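Local coordinates for extracellular serine protease (Aeromonas sobria, PDB 3WQB), which cuts peptide bonds after paired basic residues, the first being lysine, and is a calcium-binding, secreted serine protease of the furin type and a probable virulence factor, at residues A[38-43]-A[261-266]; A[142-147]-A[159-164]; A[153-158]-A[190-195]. The protein carries 1 engineered substitution. One frame throughout, in Å; residues are numbered along the deposited sequence.

Contact 1 of 3, residues A[38-43]-A[261-266]; sequences LLNSGQ and LNADGV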
loop_
_atom_site.group_PDB
_atom_site.type_symbol
_atom_site.label_atom_id
_atom_site.label_comp_id
_atom_site.label_asym_id
_atom_site.label_seq_id
_atom_site.Cartn_x
_atom_site.Cartn_y
_atom_site.Cartn_z
ATOM N N LEU A 38 1.751 8.310 -19.569
ATOM C CA LEU A 38 1.976 9.750 -19.714
ATOM C C LEU A 38 0.858 10.374 -20.545
ATOM O O LEU A 38 0.319 11.421 -20.189
ATOM C CB LEU A 38 3.314 10.037 -20.400
ATOM C CG LEU A 38 4.610 9.550 -19.751
ATOM C CD1 LEU A 38 5.783 9.967 -20.614
ATOM C CD2 LEU A 38 4.740 10.105 -18.336
ATOM N N LEU A 39 0.530 9.723 -21.660
ATOM C CA LEU A 39 -0.494 10.191 -22.589
ATOM C C LEU A 39 -0.953 8.957 -23.349
ATOM O O LEU A 39 -0.169 8.315 -24.070
ATOM C CB LEU A 39 0.069 11.262 -23.535
ATOM C CG LEU A 39 -0.904 12.071 -24.401
ATOM C CD1 LEU A 39 -0.220 13.302 -24.940
ATOM C CD2 LEU A 39 -1.442 11.244 -25.560
ATOM N N ASN A 40 -2.215 8.612 -23.151
ATOM C CA ASN A 40 -2.795 7.407 -23.722
ATOM C C ASN A 40 -3.548 7.765 -24.987
ATOM O O ASN A 40 -4.618 8.370 -24.927
ATOM C CB ASN A 40 -3.738 6.769 -22.700
ATOM C CG ASN A 40 -4.296 5.428 -23.147
ATOM O OD1 ASN A 40 -4.303 5.084 -24.331
ATOM N ND2 ASN A 40 -4.777 4.660 -22.176
ATOM N N SER A 41 -2.957 7.413 -26.128
ATOM C CA SER A 41 -3.580 7.637 -27.434
ATOM C C SER A 41 -4.114 6.332 -28.016
ATOM O O SER A 41 -4.348 6.238 -29.217
ATOM C CB SER A 41 -2.557 8.238 -28.394
ATOM O OG SER A 41 -1.477 7.337 -28.572
ATOM N N GLY A 42 -4.289 5.324 -27.167
ATOM C CA GLY A 42 -4.728 4.005 -27.629
ATOM C C GLY A 42 -3.579 3.160 -28.149
ATOM O O GLY A 42 -3.809 2.152 -28.830
ATOM N N GLN A 43 -2.347 3.543 -27.803
ATOM C CA GLN A 43 -1.149 2.827 -28.257
ATOM C C GLN A 43 -0.945 1.543 -27.452
ATOM O O GLN A 43 -1.447 1.406 -26.331
ATOM C CB GLN A 43 0.100 3.722 -28.227
ATOM C CG GLN A 43 0.644 4.049 -26.834
ATOM C CD GLN A 43 0.007 5.273 -26.207
ATOM O OE1 GLN A 43 -1.192 5.283 -25.900
ATOM N NE2 GLN A 43 0.816 6.310 -25.969
ATOM N N LEU A 261 -4.856 1.117 -12.319
ATOM C CA LEU A 261 -5.753 1.238 -13.471
ATOM C C LEU A 261 -5.043 0.738 -14.728
ATOM O O LEU A 261 -3.838 0.946 -14.891
ATOM C CB LEU A 261 -6.121 2.720 -13.669
ATOM C CG LEU A 261 -7.158 3.023 -14.754
ATOM C CD1 LEU A 261 -8.466 3.459 -14.108
ATOM C CD2 LEU A 261 -6.641 4.079 -15.727
ATOM N N ASN A 262 -5.791 0.081 -15.615
ATOM C CA ASN A 262 -5.216 -0.354 -16.894
ATOM C C ASN A 262 -5.481 0.626 -18.036
ATOM O O ASN A 262 -6.155 1.650 -17.858
ATOM C CB ASN A 262 -5.617 -1.789 -17.251
ATOM C CG ASN A 262 -7.085 -1.938 -17.583
ATOM O OD1 ASN A 262 -7.736 -1.004 -18.054
ATOM N ND2 ASN A 262 -7.603 -3.146 -17.389
ATOM N N ALA A 263 -4.920 0.325 -19.204
ATOM C CA ALA A 263 -5.028 1.216 -20.356
ATOM C C ALA A 263 -6.440 1.357 -20.930
ATOM O O ALA A 263 -6.683 2.257 -21.739
ATOM C CB ALA A 263 -4.026 0.827 -21.440
ATOM N N ASP A 264 -7.343 0.453 -20.531
ATOM C CA ASP A 264 -8.756 0.528 -20.910
ATOM C C ASP A 264 -9.567 1.417 -19.972
ATOM O O ASP A 264 -10.764 1.614 -20.185
ATOM C CB ASP A 264 -9.377 -0.865 -20.922
ATOM C CG ASP A 264 -8.713 -1.785 -21.912
ATOM O OD1 ASP A 264 -8.495 -1.356 -23.062
ATOM O OD2 ASP A 264 -8.413 -2.943 -21.542
ATOM N N GLY A 265 -8.923 1.952 -18.937
ATOM C CA GLY A 265 -9.605 2.839 -17.999
ATOM C C GLY A 265 -10.418 2.177 -16.912
ATOM O O GLY A 265 -11.299 2.807 -16.331
ATOM N N VAL A 266 -10.142 0.906 -16.644
ATOM C CA VAL A 266 -10.779 0.219 -15.527
ATOM C C VAL A 266 -9.709 -0.363 -14.612
ATOM O O VAL A 266 -8.527 -0.422 -14.972
ATOM C CB VAL A 266 -11.778 -0.861 -16.001
ATOM C CG1 VAL A 266 -12.855 -0.235 -16.885
ATOM C CG2 VAL A 266 -11.057 -2.016 -16.707
#
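A single side-chain-to-backbone hydrogen bond, from Asn40 to Ala263, joins two loops of the subtilisin domain through two buried residues. One lies in the N-terminal loop region before helix 60-64, the other in the turn that follows strand 255-261 of the central parallel sheet. Asn40 ND2 donates an N-H to Ala263 O at 3.1 Å. The bond lands on a lone pair in the carbonyl plane, with a C=O...N angle of 122°, and the acceptor also lies close to the plane of the Asn40 amide; at the hydrogen the bond is clearly bent, 143°. With CG anti to the backbone N (chi1 -174°), the Asn40 amide is carried toward the turn, and ND2 also comes within 4.0 Å of Ala263 CB. The amide is held at both ends: OD1 accepts from Gly42 N at 2.8 Å, an Asx turn, and ND2 has a second acceptor in Asn55 O. On the partner segment, residues 262 to 265 form a type I beta turn, closed by Gly265 N to Asn262 O, 3.0 Å. Asn262 OD1 makes a second Asx turn by taking Asp264 N at 2.9 Å, a donor well above its carbonyl plane. Asp264 also forms a salt bridge with Arg49. With OD1 and ND2 both engaged, the rotation of the Asn40 amide is fixed, and one buried polar group ties its own loop to the turn after the strand.

Contact 2 of 3, residues A[142-147]-A[159-164]; sequences QGFNLL and LYALGD
Phe144 and Ala161 meet where strand 140-144, an outermost strand of the parallel sheet of the subtilisin fold, is overlaid by helix 155-164, the next helix along the chain. The bump is the small side chain of Ala161, which points at the strand and settles into the corner formed by Phe144 CB and CG and the Leu146 CD2 methyl. Its CB lies 3.5 Å from Phe144 CB and 3.8 Å from Leu146 CD2. Ala161 CA sits over one face of the Phe144 ring, 4.0 Å from the centroid and 15° off the normal: a CH-pi contact, displaced toward the rim. With CB on the root of the phenylalanine and CA over its face, helix backbone and ring are in direct contact; Ala161 O is buried here with no partner in the model. Phe144 CG stands anti to the carbonyl carbon (chi1 -59°), which turns the ring face to Ala161. Tyr160 adds a flank. Its CG is anti to the backbone N, and the phenol lies alongside the phenylalanine, the two side chains crossing at about a right angle; Lys97 makes a cation-pi contact with this same tyrosine. On the sheet, Val77 of strand 73-77 touches Leu146 and Ala161, and Ala75 touches Phe144. Leu146 lies about 7 Å, side chain to side chain, from Asp78, the predicted charge-relay aspartate. At the flank, Phe144 CE1 meets the edge of the Tyr160 ring near its plane, 3.9 Å from Tyr160 CE1.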
loop_
_atom_site.group_PDB
_atom_site.type_symbol
_atom_site.label_atom_id
_atom_site.label_comp_id
_atom_site.label_asym_id
_atom_site.label_seq_id
_atom_site.Cartn_x
_atom_site.Cartn_y
_atom_site.Cartn_z
ATOM N N GLN A 142 16.784 8.722 -4.697
ATOM C CA GLN A 142 17.648 7.844 -3.916
ATOM C C GLN A 142 17.036 6.453 -3.913
ATOM O O GLN A 142 15.814 6.306 -3.994
ATOM C CB GLN A 142 17.739 8.302 -2.467
ATOM C CG GLN A 142 18.504 9.567 -2.215
ATOM C CD GLN A 142 18.330 10.008 -0.779
ATOM O OE1 GLN A 142 17.318 9.695 -0.134
ATOM N NE2 GLN A 142 19.314 10.735 -0.260
ATOM N N GLY A 143 17.879 5.433 -3.794
ATOM C CA GLY A 143 17.392 4.055 -3.690
ATOM C C GLY A 143 17.852 3.378 -2.411
ATOM O O GLY A 143 18.994 3.563 -1.981
ATOM N N PHE A 144 16.962 2.592 -1.812
ATOM C CA PHE A 144 17.278 1.827 -0.608
ATOM C C PHE A 144 16.720 0.435 -0.854
ATOM O O PHE A 144 15.506 0.269 -0.973
ATOM C CB PHE A 144 16.642 2.477 0.624
ATOM C CG PHE A 144 17.084 3.887 0.840
ATOM C CD1 PHE A 144 18.288 4.158 1.470
ATOM C CD2 PHE A 144 16.305 4.949 0.398
ATOM C CE1 PHE A 144 18.729 5.471 1.657
ATOM C CE2 PHE A 144 16.730 6.253 0.584
ATOM C CZ PHE A 144 17.944 6.520 1.204
ATOM N N ASN A 145 17.613 -0.553 -0.961
ATOM C CA ASN A 145 17.231 -1.883 -1.429
ATOM C C ASN A 145 16.705 -2.811 -0.332
ATOM O O ASN A 145 17.166 -3.954 -0.185
ATOM C CB ASN A 145 18.381 -2.532 -2.221
ATOM C CG ASN A 145 19.606 -2.826 -1.369
ATOM O OD1 ASN A 145 19.801 -2.231 -0.313
ATOM N ND2 ASN A 145 20.452 -3.734 -1.843
ATOM N N LEU A 146 15.715 -2.318 0.412
ATOM C CA LEU A 146 15.095 -3.074 1.498
ATOM C C LEU A 146 14.562 -4.441 1.075
ATOM O O LEU A 146 14.500 -5.359 1.890
ATOM C CB LEU A 146 13.948 -2.256 2.112
ATOM C CG LEU A 146 14.304 -1.432 3.352
ATOM C CD1 LEU A 146 14.520 -2.350 4.561
ATOM C CD2 LEU A 146 15.510 -0.507 3.139
ATOM N N LEU A 147 14.154 -4.556 -0.190
ATOM C CA LEU A 147 13.488 -5.762 -0.701
ATOM C C LEU A 147 14.423 -6.684 -1.474
ATOM O O LEU A 147 13.969 -7.652 -2.084
ATOM C CB LEU A 147 12.286 -5.388 -1.573
ATOM C CG LEU A 147 11.270 -4.389 -1.013
ATOM C CD1 LEU A 147 10.182 -4.104 -2.029
ATOM C CD2 LEU A 147 10.682 -4.863 0.294
ATOM N N LEU A 159 13.946 2.318 9.071
ATOM C CA LEU A 159 14.174 3.662 9.587
ATOM C C LEU A 159 15.109 4.462 8.677
ATOM O O LEU A 159 14.818 5.613 8.331
ATOM C CB LEU A 159 14.764 3.575 10.997
ATOM C CG LEU A 159 13.811 3.092 12.091
ATOM C CD1 LEU A 159 14.589 2.872 13.365
ATOM C CD2 LEU A 159 12.670 4.090 12.313
ATOM N N TYR A 160 16.220 3.842 8.272
ATOM C CA TYR A 160 17.215 4.512 7.457
ATOM C C TYR A 160 16.622 5.031 6.143
ATOM O O TYR A 160 16.940 6.140 5.690
ATOM C CB TYR A 160 18.423 3.599 7.186
ATOM C CG TYR A 160 19.629 4.377 6.706
ATOM C CD1 TYR A 160 19.785 4.717 5.355
ATOM C CD2 TYR A 160 20.597 4.812 7.610
ATOM C CE1 TYR A 160 20.871 5.464 4.921
ATOM C CE2 TYR A 160 21.678 5.545 7.184
ATOM C CZ TYR A 160 21.815 5.877 5.843
ATOM O OH TYR A 160 22.886 6.618 5.423
ATOM N N ALA A 161 15.761 4.216 5.538
ATOM C CA ALA A 161 15.212 4.483 4.211
ATOM C C ALA A 161 14.006 5.411 4.224
ATOM O O ALA A 161 13.736 6.082 3.226
ATOM C CB ALA A 161 14.827 3.180 3.552
ATOM N N LEU A 162 13.268 5.421 5.332
ATOM C CA LEU A 162 11.947 6.032 5.355
ATOM C C LEU A 162 11.914 7.374 6.098
ATOM O O LEU A 162 10.854 7.841 6.520
ATOM C CB LEU A 162 10.913 5.038 5.897
ATOM C CG LEU A 162 10.538 3.914 4.917
ATOM C CD1 LEU A 162 9.875 2.756 5.643
ATOM C CD2 LEU A 162 9.645 4.446 3.779
ATOM N N GLY A 163 13.080 7.991 6.269
ATOM C CA GLY A 163 13.147 9.369 6.741
ATOM C C GLY A 163 13.841 9.611 8.054
ATOM O O GLY A 163 13.957 10.758 8.463
ATOM N N ASP A 164 14.307 8.558 8.718
ATOM C CA ASP A 164 14.937 8.706 10.034
ATOM C C ASP A 164 16.414 9.093 9.946
ATOM O O ASP A 164 16.952 9.683 10.884
ATOM C CB ASP A 164 14.775 7.427 10.858
ATOM C CG ASP A 164 15.347 7.556 12.254
ATOM O OD1 ASP A 164 14.774 8.313 13.055
ATOM O OD2 ASP A 164 16.347 6.863 12.544
#

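Contact 3 of 3, residues A[153-158]-A[190-195]; sequences QLQKDW and SLDQSQ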
loop_
_atom_site.group_PDB
_atom_site.type_symbol
_atom_site.label_atom_id
_atom_site.label_comp_id
_atom_site.label_asym_id
_atom_site.label_seq_id
_atom_site.Cartn_x
_atom_site.Cartn_y
_atom_site.Cartn_z
ATOM N N GLN A 153 15.118 -7.211 5.959
ATOM C CA GLN A 153 14.104 -6.192 6.245
ATOM C C GLN A 153 14.140 -5.780 7.721
ATOM O O GLN A 153 13.125 -5.801 8.435
ATOM C CB GLN A 153 12.715 -6.647 5.782
ATOM C CG GLN A 153 12.674 -7.000 4.302
ATOM C CD GLN A 153 11.289 -7.373 3.805
ATOM O OE1 GLN A 153 10.278 -7.160 4.488
ATOM N NE2 GLN A 153 11.231 -7.924 2.602
ATOM N N LEU A 154 15.333 -5.390 8.154
ATOM C CA LEU A 154 15.581 -4.980 9.526
ATOM C C LEU A 154 14.985 -3.621 9.830
ATOM O O LEU A 154 14.994 -2.716 8.989
ATOM C CB LEU A 154 17.087 -4.938 9.796
ATOM C CG LEU A 154 17.828 -6.267 9.634
ATOM C CD1 LEU A 154 19.314 -6.070 9.822
ATOM C CD2 LEU A 154 17.297 -7.301 10.612
ATOM N N GLN A 155 14.469 -3.496 11.047
ATOM C CA GLN A 155 13.942 -2.219 11.520
ATOM C C GLN A 155 14.922 -1.061 11.305
ATOM O O GLN A 155 14.522 0.014 10.861
ATOM C CB GLN A 155 13.529 -2.300 12.994
ATOM C CG GLN A 155 12.700 -1.088 13.469
ATOM C CD GLN A 155 11.280 -1.087 12.944
ATOM O OE1 GLN A 155 10.864 -2.016 12.257
ATOM N NE2 GLN A 155 10.512 -0.056 13.295
ATOM N N LYS A 156 16.204 -1.276 11.586
ATOM C CA LYS A 156 17.186 -0.201 11.433
ATOM C C LYS A 156 17.243 0.279 9.980
ATOM O O LYS A 156 17.444 1.456 9.712
ATOM C CB LYS A 156 18.569 -0.644 11.927
ATOM C CG LYS A 156 19.269 -1.673 11.072
ATOM C CD LYS A 156 20.735 -1.824 11.503
ATOM C CE LYS A 156 21.427 -2.922 10.713
ATOM N NZ LYS A 156 22.784 -3.230 11.246
ATOM N N ASP A 157 17.041 -0.648 9.045
ATOM C CA ASP A 157 17.078 -0.320 7.621
ATOM C C ASP A 157 15.785 0.352 7.143
ATOM O O ASP A 157 15.838 1.273 6.313
ATOM C CB ASP A 157 17.417 -1.559 6.798
ATOM C CG ASP A 157 18.815 -2.075 7.088
ATOM O OD1 ASP A 157 19.704 -1.247 7.402
ATOM O OD2 ASP A 157 19.020 -3.295 6.978
ATOM N N TRP A 158 14.635 -0.076 7.675
ATOM C CA TRP A 158 13.382 0.643 7.387
ATOM C C TRP A 158 13.489 2.105 7.841
ATOM O O TRP A 158 13.168 3.013 7.089
ATOM C CB TRP A 158 12.162 -0.022 8.039
ATOM C CG TRP A 158 11.769 -1.345 7.448
ATOM C CD1 TRP A 158 11.768 -2.555 8.083
ATOM C CD2 TRP A 158 11.300 -1.594 6.115
ATOM N NE1 TRP A 158 11.320 -3.544 7.234
ATOM C CE2 TRP A 158 11.041 -2.984 6.016
ATOM C CE3 TRP A 158 11.076 -0.783 4.990
ATOM C CZ2 TRP A 158 10.575 -3.580 4.840
ATOM C CZ3 TRP A 158 10.622 -1.381 3.816
ATOM C CH2 TRP A 158 10.368 -2.764 3.753
ATOM N N SER A 190 1.955 -3.057 17.295
ATOM C CA SER A 190 3.288 -3.557 17.615
ATOM C C SER A 190 4.293 -2.402 17.595
ATOM O O SER A 190 4.089 -1.400 16.910
ATOM C CB SER A 190 3.707 -4.660 16.645
ATOM O OG SER A 190 3.851 -4.152 15.333
ATOM N N LEU A 191 5.375 -2.541 18.351
ATOM C CA LEU A 191 6.347 -1.459 18.462
ATOM C C LEU A 191 7.010 -1.093 17.138
ATOM O O LEU A 191 7.257 0.084 16.880
ATOM C CB LEU A 191 7.396 -1.797 19.512
ATOM C CG LEU A 191 6.932 -1.739 20.973
ATOM C CD1 LEU A 191 8.112 -2.031 21.861
ATOM C CD2 LEU A 191 6.323 -0.387 21.332
ATOM N N ASP A 192 7.270 -2.083 16.288
ATOM C CA ASP A 192 7.891 -1.806 14.996
ATOM C C ASP A 192 6.988 -0.901 14.159
ATOM O O ASP A 192 7.468 0.021 13.505
ATOM C CB ASP A 192 8.270 -3.100 14.240
ATOM C CG ASP A 192 7.072 -3.833 13.676
ATOM O OD1 ASP A 192 6.270 -4.359 14.470
ATOM O OD2 ASP A 192 6.934 -3.874 12.434
ATOM N N GLN A 193 5.686 -1.176 14.184
ATOM C CA GLN A 193 4.718 -0.394 13.415
ATOM C C GLN A 193 4.479 0.978 14.026
ATOM O O GLN A 193 4.372 1.963 13.301
ATOM C CB GLN A 193 3.399 -1.147 13.282
ATOM C CG GLN A 193 3.532 -2.478 12.571
ATOM C CD GLN A 193 2.211 -3.185 12.444
ATOM O OE1 GLN A 193 1.427 -2.874 11.556
ATOM N NE2 GLN A 193 1.949 -4.132 13.337
ATOM N N SER A 194 4.392 1.032 15.352
ATOM C CA SER A 194 4.244 2.306 16.053
ATOM C C SER A 194 5.419 3.234 15.751
ATOM O O SER A 194 5.229 4.416 15.477
ATOM C CB SER A 194 4.110 2.082 17.563
ATOM O OG SER A 194 4.010 3.308 18.262
ATOM N N GLN A 195 6.628 2.681 15.758
ATOM C CA GLN A 195 7.827 3.469 15.502
ATOM C C GLN A 195 7.801 4.059 14.095
ATOM O O GLN A 195 8.123 5.237 13.903
ATOM C CB GLN A 195 9.083 2.630 15.716
ATOM C CG GLN A 195 10.378 3.411 15.560
ATOM C CD GLN A 195 11.594 2.587 15.892
ATOM O OE1 GLN A 195 11.814 1.534 15.304
ATOM N NE2 GLN A 195 12.410 3.069 16.829
HETATM O O HOH W 1 8.995 -2.905 10.500
#
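Gln155 NE2 is gripped by two acceptors on the facing segment, Gln195 OE1 at 2.9 Å and Asp192 O at 3.1 Å. The bond to Gln195 is the straighter, 159° at the hydrogen, and runs in the carbonyl plane onto a lone pair; the two amide planes are nearly coplanar. Asp192 O is also approached in its carbonyl plane on a lone pair, although it is tilted from the Gln155 amide plane. Gln155 starts with CG anti to the backbone N, and its bend at chi2 (73°) turns the amide toward the partner helix, where Gln195, extended beyond CG, brings OE1 to NE2. The contact joins the first turns of two neighbouring helices of the subtilase domain, 155-164 and 191-205, with Leu154 and Ser190 at their N-cap positions. At the oxygen end of the amide, Gln155 OE1 packs 3.4 Å from Asp192 CB and accepts from a water at 2.7 Å. That water donates in turn to Asp192 OD2, bridging the amide to a carboxylate plane turned 77° from it. The carboxylate is further steadied by Ser190 OG, which donates to Asp192 OD1 at 2.6 Å, on its syn side but tilted out of the carboxylate plane. Another protein chain of the assembly reaches the same helix starts, where an acidic side chain of it accepts from Gln155 N and its backbone bonds to Gln195 NE2.

Overall arrangement
All three contacts lie within the subtilisin domain. Contacts 2 and 3 share helix 155-164 and touch: Leu146 packs on Trp158, and Leu159 on Gln195. Contact 2 is apolar core packing of that helix against the central sheet; contact 3 uses side-chain amides, a backbone carbonyl and a water-bridged carboxylate to join the helix start to that of 191-205, at a surface where a different protein chain binds. Contact 1, about 31 Å from contact 2 and 37 Å from contact 3 between centres, is a polar loop-to-loop tie across the chain's centre from contact 3, with no other protein chain touching its segments. Its chain loop encloses both other contacts, whose segments alternate along the sequence.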